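Local coordinates for AP endonuclease, family protein 2 (Mycobacterium smegmatis, PDB 5TNV) that binds a magnesium ion in a xylose isomerase-like TIM barrel and may act as an endonuclease, at residues A31-L34 / G35-N38; K118-A121 / D122-L126; G180-A183 / R184-I188. One frame throughout, in Å; residues are numbered along the deposited sequence.

Contact 1. Residues A31-L34 / G35-N38; sequences ANML and GFGN
Met33 and Phe36 meet three residues apart, where the chain leaves strand 29-32 and turns through a short 3-10 segment. In Met33 the CG lies anti to the carbonyl carbon (chi1 -62°), and two further bends, at chi2 and chi3, curl the chain from CB back toward the ring of Phe36. SD then lies 3.8 Å from Phe36 CE2. The sulfur is 4.9 Å from the ring centroid and 68° off the normal, an oblique Met-aromatic contact. CE goes closer still, 3.5 Å from Phe36 CE2, and likewise approaches the ring obliquely. The backbone between the two residues is held by two i to i+3 bonds, Phe36 N to Met33 O at 3.0 Å and Gly37 N to Leu34 O at 2.9 Å; in both, the donor stands well above the carbonyl plane, consistent with a tight 3-10 turn. Asn32 prepares the turn from the strand side: its OD1 accepts from Leu34 N at 2.9 Å, an Asx turn, while one water links Asn32 O to Gly35 N. Backbone bonds to Cys299 and Asp70 tie Asn32 and Met33, respectively, into the barrel, and the side chains of Met33 and Phe36 both pack on Val61 of helix 51-63.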
# COMPACT_ATOMS: atom_id res chain seq x y z
N ALA A 31 -7.82 -17.67 -7.98
CA ALA A 31 -8.39 -16.98 -6.82
C ALA A 31 -8.76 -17.98 -5.75
O ALA A 31 -9.61 -18.87 -5.98
CB ALA A 31 -9.61 -16.18 -7.19
N ASN A 32 -8.20 -17.87 -4.57
CA ASN A 32 -8.61 -18.70 -3.43
C ASN A 32 -9.97 -18.24 -2.94
O ASN A 32 -10.12 -17.05 -2.72
CB ASN A 32 -7.56 -18.57 -2.33
CG ASN A 32 -7.71 -19.50 -1.17
OD1 ASN A 32 -8.70 -19.35 -0.44
ND2 ASN A 32 -6.80 -20.42 -0.94
N MET A 33 -10.95 -19.15 -2.78
CA MET A 33 -12.32 -18.79 -2.42
C MET A 33 -12.59 -18.73 -0.91
O MET A 33 -13.72 -18.47 -0.52
CB MET A 33 -13.29 -19.79 -3.07
CG MET A 33 -13.22 -19.77 -4.59
SD MET A 33 -13.78 -18.22 -5.36
CE MET A 33 -15.56 -18.40 -5.20
N LEU A 34 -11.57 -18.91 -0.06
CA LEU A 34 -11.86 -19.02 1.38
C LEU A 34 -12.47 -17.70 1.89
O LEU A 34 -13.27 -17.77 2.86
CB LEU A 34 -10.68 -19.48 2.15
CG LEU A 34 -9.58 -18.67 2.54
CD1 LEU A 34 -9.86 -17.80 3.76
CD2 LEU A 34 -8.46 -19.60 3.03
N GLY A 35 -12.18 -16.54 1.31
CA GLY A 35 -12.74 -15.33 1.80
C GLY A 35 -14.23 -15.23 1.69
O GLY A 35 -14.84 -14.38 2.39
N PHE A 36 -14.88 -16.05 0.86
CA PHE A 36 -16.34 -16.08 0.84
C PHE A 36 -16.92 -16.80 2.03
O PHE A 36 -18.10 -16.61 2.34
CB PHE A 36 -16.84 -16.73 -0.46
CG PHE A 36 -16.64 -15.84 -1.68
CD1 PHE A 36 -17.49 -14.79 -1.96
CD2 PHE A 36 -15.60 -16.05 -2.55
CE1 PHE A 36 -17.29 -13.97 -3.07
CE2 PHE A 36 -15.37 -15.23 -3.66
CZ PHE A 36 -16.25 -14.18 -3.94
N GLY A 37 -16.14 -17.64 2.67
CA GLY A 37 -16.64 -18.46 3.77
C GLY A 37 -17.72 -19.43 3.30
O GLY A 37 -17.96 -19.63 2.11
N ASN A 38 -18.38 -20.03 4.28
CA ASN A 38 -19.38 -21.06 3.97
C ASN A 38 -20.78 -20.77 4.46
O ASN A 38 -21.61 -21.68 4.53
CB ASN A 38 -18.86 -22.44 4.36
CG ASN A 38 -18.70 -22.63 5.81
OD1 ASN A 38 -19.18 -21.84 6.63
ND2 ASN A 38 -18.02 -23.73 6.12
O HOH W 1 -9.97 -15.79 -0.20

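Contact 2. Residues K118-A121 / D122-L126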
# COMPACT_ATOMS: atom_id res chain seq x y z
N LYS A 118 -11.61 -38.44 8.99
CA LYS A 118 -12.57 -37.79 8.08
C LYS A 118 -11.85 -36.92 7.08
O LYS A 118 -12.18 -36.91 5.88
CB LYS A 118 -13.57 -36.96 8.90
CG LYS A 118 -14.48 -36.08 8.05
CD LYS A 118 -15.39 -35.16 8.86
CE LYS A 118 -16.15 -34.11 8.05
NZ LYS A 118 -16.07 -34.42 6.60
N ASN A 119 -10.88 -36.12 7.58
CA ASN A 119 -10.12 -35.24 6.69
C ASN A 119 -9.32 -36.01 5.64
O ASN A 119 -9.23 -35.59 4.50
CB ASN A 119 -9.25 -34.31 7.55
CG ASN A 119 -10.08 -33.35 8.38
OD1 ASN A 119 -11.27 -33.08 8.10
ND2 ASN A 119 -9.49 -32.80 9.44
N LEU A 120 -8.74 -37.15 6.08
CA LEU A 120 -8.03 -38.02 5.14
C LEU A 120 -8.97 -38.51 4.06
O LEU A 120 -8.62 -38.52 2.86
CB LEU A 120 -7.38 -39.16 5.93
CG LEU A 120 -6.62 -40.20 5.10
CD1 LEU A 120 -5.38 -39.61 4.45
CD2 LEU A 120 -6.22 -41.38 5.98
N ALA A 121 -10.16 -38.98 4.48
CA ALA A 121 -11.14 -39.48 3.52
C ALA A 121 -11.59 -38.37 2.53
O ALA A 121 -11.74 -38.59 1.31
CB ALA A 121 -12.34 -40.09 4.20
N ASP A 122 -11.81 -37.16 3.05
CA ASP A 122 -12.16 -36.03 2.20
C ASP A 122 -11.05 -35.69 1.25
O ASP A 122 -11.30 -35.34 0.08
CB ASP A 122 -12.59 -34.84 3.09
CG ASP A 122 -13.92 -35.02 3.76
OD1 ASP A 122 -14.71 -35.88 3.35
OD2 ASP A 122 -14.17 -34.26 4.73
N ALA A 123 -9.79 -35.75 1.68
CA ALA A 123 -8.65 -35.50 0.80
C ALA A 123 -8.67 -36.50 -0.37
O ALA A 123 -8.47 -36.12 -1.52
CB ALA A 123 -7.38 -35.53 1.57
N HIS A 124 -8.89 -37.79 -0.06
CA HIS A 124 -9.01 -38.77 -1.15
C HIS A 124 -10.13 -38.44 -2.12
O HIS A 124 -9.98 -38.56 -3.34
CB HIS A 124 -9.20 -40.17 -0.55
CG HIS A 124 -7.97 -40.83 -0.08
ND1 HIS A 124 -6.97 -41.21 -0.94
CD2 HIS A 124 -7.63 -41.26 1.19
CE1 HIS A 124 -6.04 -41.84 -0.22
NE2 HIS A 124 -6.42 -41.88 1.05
N ARG A 125 -11.29 -38.01 -1.57
CA ARG A 125 -12.41 -37.63 -2.44
C ARG A 125 -12.01 -36.47 -3.36
O ARG A 125 -12.36 -36.46 -4.56
CB ARG A 125 -13.63 -37.30 -1.63
CG ARG A 125 -14.34 -38.45 -1.01
CD ARG A 125 -15.67 -38.13 -0.34
NE ARG A 125 -16.60 -37.66 -1.34
CZ ARG A 125 -17.28 -38.40 -2.21
NH1 ARG A 125 -17.10 -39.73 -2.15
NH2 ARG A 125 -18.11 -37.82 -3.09
N LEU A 126 -11.31 -35.48 -2.80
CA LEU A 126 -10.86 -34.34 -3.61
C LEU A 126 -9.85 -34.75 -4.67
O LEU A 126 -9.87 -34.21 -5.79
CB LEU A 126 -10.33 -33.24 -2.72
CG LEU A 126 -11.34 -32.59 -1.78
CD1 LEU A 126 -10.66 -31.62 -0.84
CD2 LEU A 126 -12.43 -31.86 -2.55
O HOH W 2 -12.61 -32.42 5.77
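This is an i to i+4 contact within a single helix, 116-133, in which the salt bridge between Lys118 and Asp122 spans one turn on the outer layer of the barrel. Lys118 NZ donates to Asp122 OD2 at 2.7 Å, meeting its syn lone pair, on the side of OD1. The lysine is extended through chi3 (171°) and folds only at its last torsion, a nearly eclipsed chi4 of 13°, which turns NZ in to OD2. A water donates to the same OD2 at 2.6 Å and to Asn119 OD1 at 2.8 Å, so two donors grip one carboxylate oxygen, which probably favours the charged form. Asn119 ND2 is held by Ser109 O. The helix is the crossover of the beta-alpha-beta unit formed with strands 99-104 and 137-141, the repeating element of a TIM barrel. Its regularity shows in the main chain, where Asp122 N bonds Lys118 O at 2.9 Å with an angle of 161° at the hydrogen. On another face, Leu120 and His124 run alongside each other in the same direction, with Leu120 CG 4.2 Å from His124 CD2. Both side chains pack on Leu179 of the adjacent helix 169-185, from which His182 ND1 and Glu178 OE2 hydrogen-bond His124 ND1 and NE2, respectively.

Contact 3. Residues G180-A183 / R184-I188; sequences GDHA and RTNGI
Ala183 O is the acceptor on which the end of helix 169-185 turns. It takes Ile188 N at 3.0 Å with an N-H...O angle of 166°, the donor standing 38° out of the carbonyl plane, and also a weak bond from Asn186 N, whose better acceptor is His182 O. Beside this bond, Ile188 CG1 comes within 4.0 Å of Ala183 CB; CG1 lies between the backbone N and the carbonyl carbon (chi1 68°), which folds the side chain back toward the last turn. Together with the bond from Gly187 N to Arg184 O at 3.0 Å, the Ile188 bond defines a Schellman motif, with Gly187, at positive phi, as its C-prime residue. Two side-chain pairs span this last turn. His182 and Asn186 cross with ring and amide steeply inclined, and a water donates to Asn186 OD1 at 2.7 Å while accepting a weak bond from His182 NE2. Asp181 OD1 and Arg184 NH2 form a long salt bridge of 3.6 Å, their groups alongside each other, and a water in the plane of the guanidinium bridges Arg184 NH2 to Asp181 O at 2.9 Å from each. Farther out, Asp216 OD1 forms a salt bridge with Arg184 NE, and His215 NE2 a hydrogen bond with Asp181 OD1. Helix 116-133 holds His182 and Asn186: His124 ND1 bonds His182 ND1, Asn186 ND2 donates to Ile127 O, and Asp128 OD1 bonds both His182 NE2 and Asn186 ND2.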
# COMPACT_ATOMS: atom_id res chain seq x y z
N GLY A 180 -0.35 -39.22 -1.58
CA GLY A 180 0.49 -39.12 -2.75
C GLY A 180 0.34 -40.29 -3.72
O GLY A 180 0.36 -40.09 -4.95
N ASP A 181 0.20 -41.52 -3.21
CA ASP A 181 -0.04 -42.66 -4.10
C ASP A 181 -1.28 -42.44 -4.95
O ASP A 181 -1.30 -42.71 -6.17
CB ASP A 181 -0.14 -43.96 -3.33
CG ASP A 181 1.09 -44.47 -2.66
OD1 ASP A 181 2.19 -44.06 -3.04
OD2 ASP A 181 0.93 -45.30 -1.75
N HIS A 182 -2.35 -41.96 -4.32
CA HIS A 182 -3.64 -41.73 -5.00
C HIS A 182 -3.50 -40.61 -6.02
O HIS A 182 -3.98 -40.72 -7.15
CB HIS A 182 -4.73 -41.54 -3.97
CG HIS A 182 -6.12 -41.51 -4.50
ND1 HIS A 182 -7.17 -41.25 -3.65
CD2 HIS A 182 -6.64 -41.70 -5.74
CE1 HIS A 182 -8.28 -41.29 -4.40
NE2 HIS A 182 -7.99 -41.56 -5.64
N ALA A 183 -2.84 -39.53 -5.59
CA ALA A 183 -2.59 -38.41 -6.53
C ALA A 183 -1.85 -38.89 -7.77
O ALA A 183 -2.22 -38.58 -8.90
CB ALA A 183 -1.83 -37.29 -5.78
N ARG A 184 -0.75 -39.64 -7.55
CA ARG A 184 0.04 -40.13 -8.67
C ARG A 184 -0.79 -40.93 -9.66
O ARG A 184 -0.76 -40.74 -10.87
CB ARG A 184 1.21 -40.96 -8.17
CG ARG A 184 2.21 -41.31 -9.25
CD ARG A 184 3.13 -42.45 -8.99
NE ARG A 184 4.10 -42.32 -7.98
CZ ARG A 184 4.19 -43.03 -6.84
NH1 ARG A 184 5.22 -42.74 -6.08
NH2 ARG A 184 3.33 -43.95 -6.42
N THR A 185 -1.60 -41.84 -9.13
CA THR A 185 -2.48 -42.66 -9.99
C THR A 185 -3.43 -41.80 -10.81
O THR A 185 -3.75 -42.15 -11.95
CB THR A 185 -3.26 -43.62 -9.09
OG1 THR A 185 -2.28 -44.46 -8.47
CG2 THR A 185 -4.28 -44.45 -9.88
N ASN A 186 -3.88 -40.69 -10.26
CA ASN A 186 -4.78 -39.77 -10.92
C ASN A 186 -4.11 -38.72 -11.78
O ASN A 186 -4.79 -37.84 -12.31
CB ASN A 186 -5.73 -39.12 -9.92
CG ASN A 186 -6.80 -40.07 -9.45
OD1 ASN A 186 -6.78 -41.28 -9.72
ND2 ASN A 186 -7.81 -39.54 -8.77
N GLY A 187 -2.79 -38.83 -11.95
CA GLY A 187 -2.07 -37.91 -12.82
C GLY A 187 -1.88 -36.53 -12.21
O GLY A 187 -1.60 -35.61 -13.00
N ILE A 188 -2.01 -36.36 -10.91
CA ILE A 188 -1.88 -35.06 -10.28
C ILE A 188 -0.87 -35.18 -9.15
O ILE A 188 -0.22 -36.21 -8.97
CB ILE A 188 -3.26 -34.55 -9.81
CG1 ILE A 188 -3.86 -35.35 -8.66
CG2 ILE A 188 -4.22 -34.44 -10.96
CD1 ILE A 188 -4.94 -34.61 -7.89
O HOH W 3 0.64 -44.58 -7.16
O HOH W 4 -8.29 -43.11 -8.37

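Contacts 2 and 3 touch: His124 ND1 of contact 2 and His182 ND1 of contact 3 lie 2.7 Å apart, a probable hydrogen bond, with the two rings inclined at about 30°. Helices 116-133 and 169-185 are thus joined side by side, the centres of these contacts being 14 Å apart. Contact 1 stands apart, its nearest atoms about 11 Å from contact 2 and about 16 Å from contact 3. It alone comes near the metal: the side chain of Leu34 is about 7 Å from the magnesium ion bound by Glu193, Asp223 and His252, whereas the two helix contacts lie away from that site.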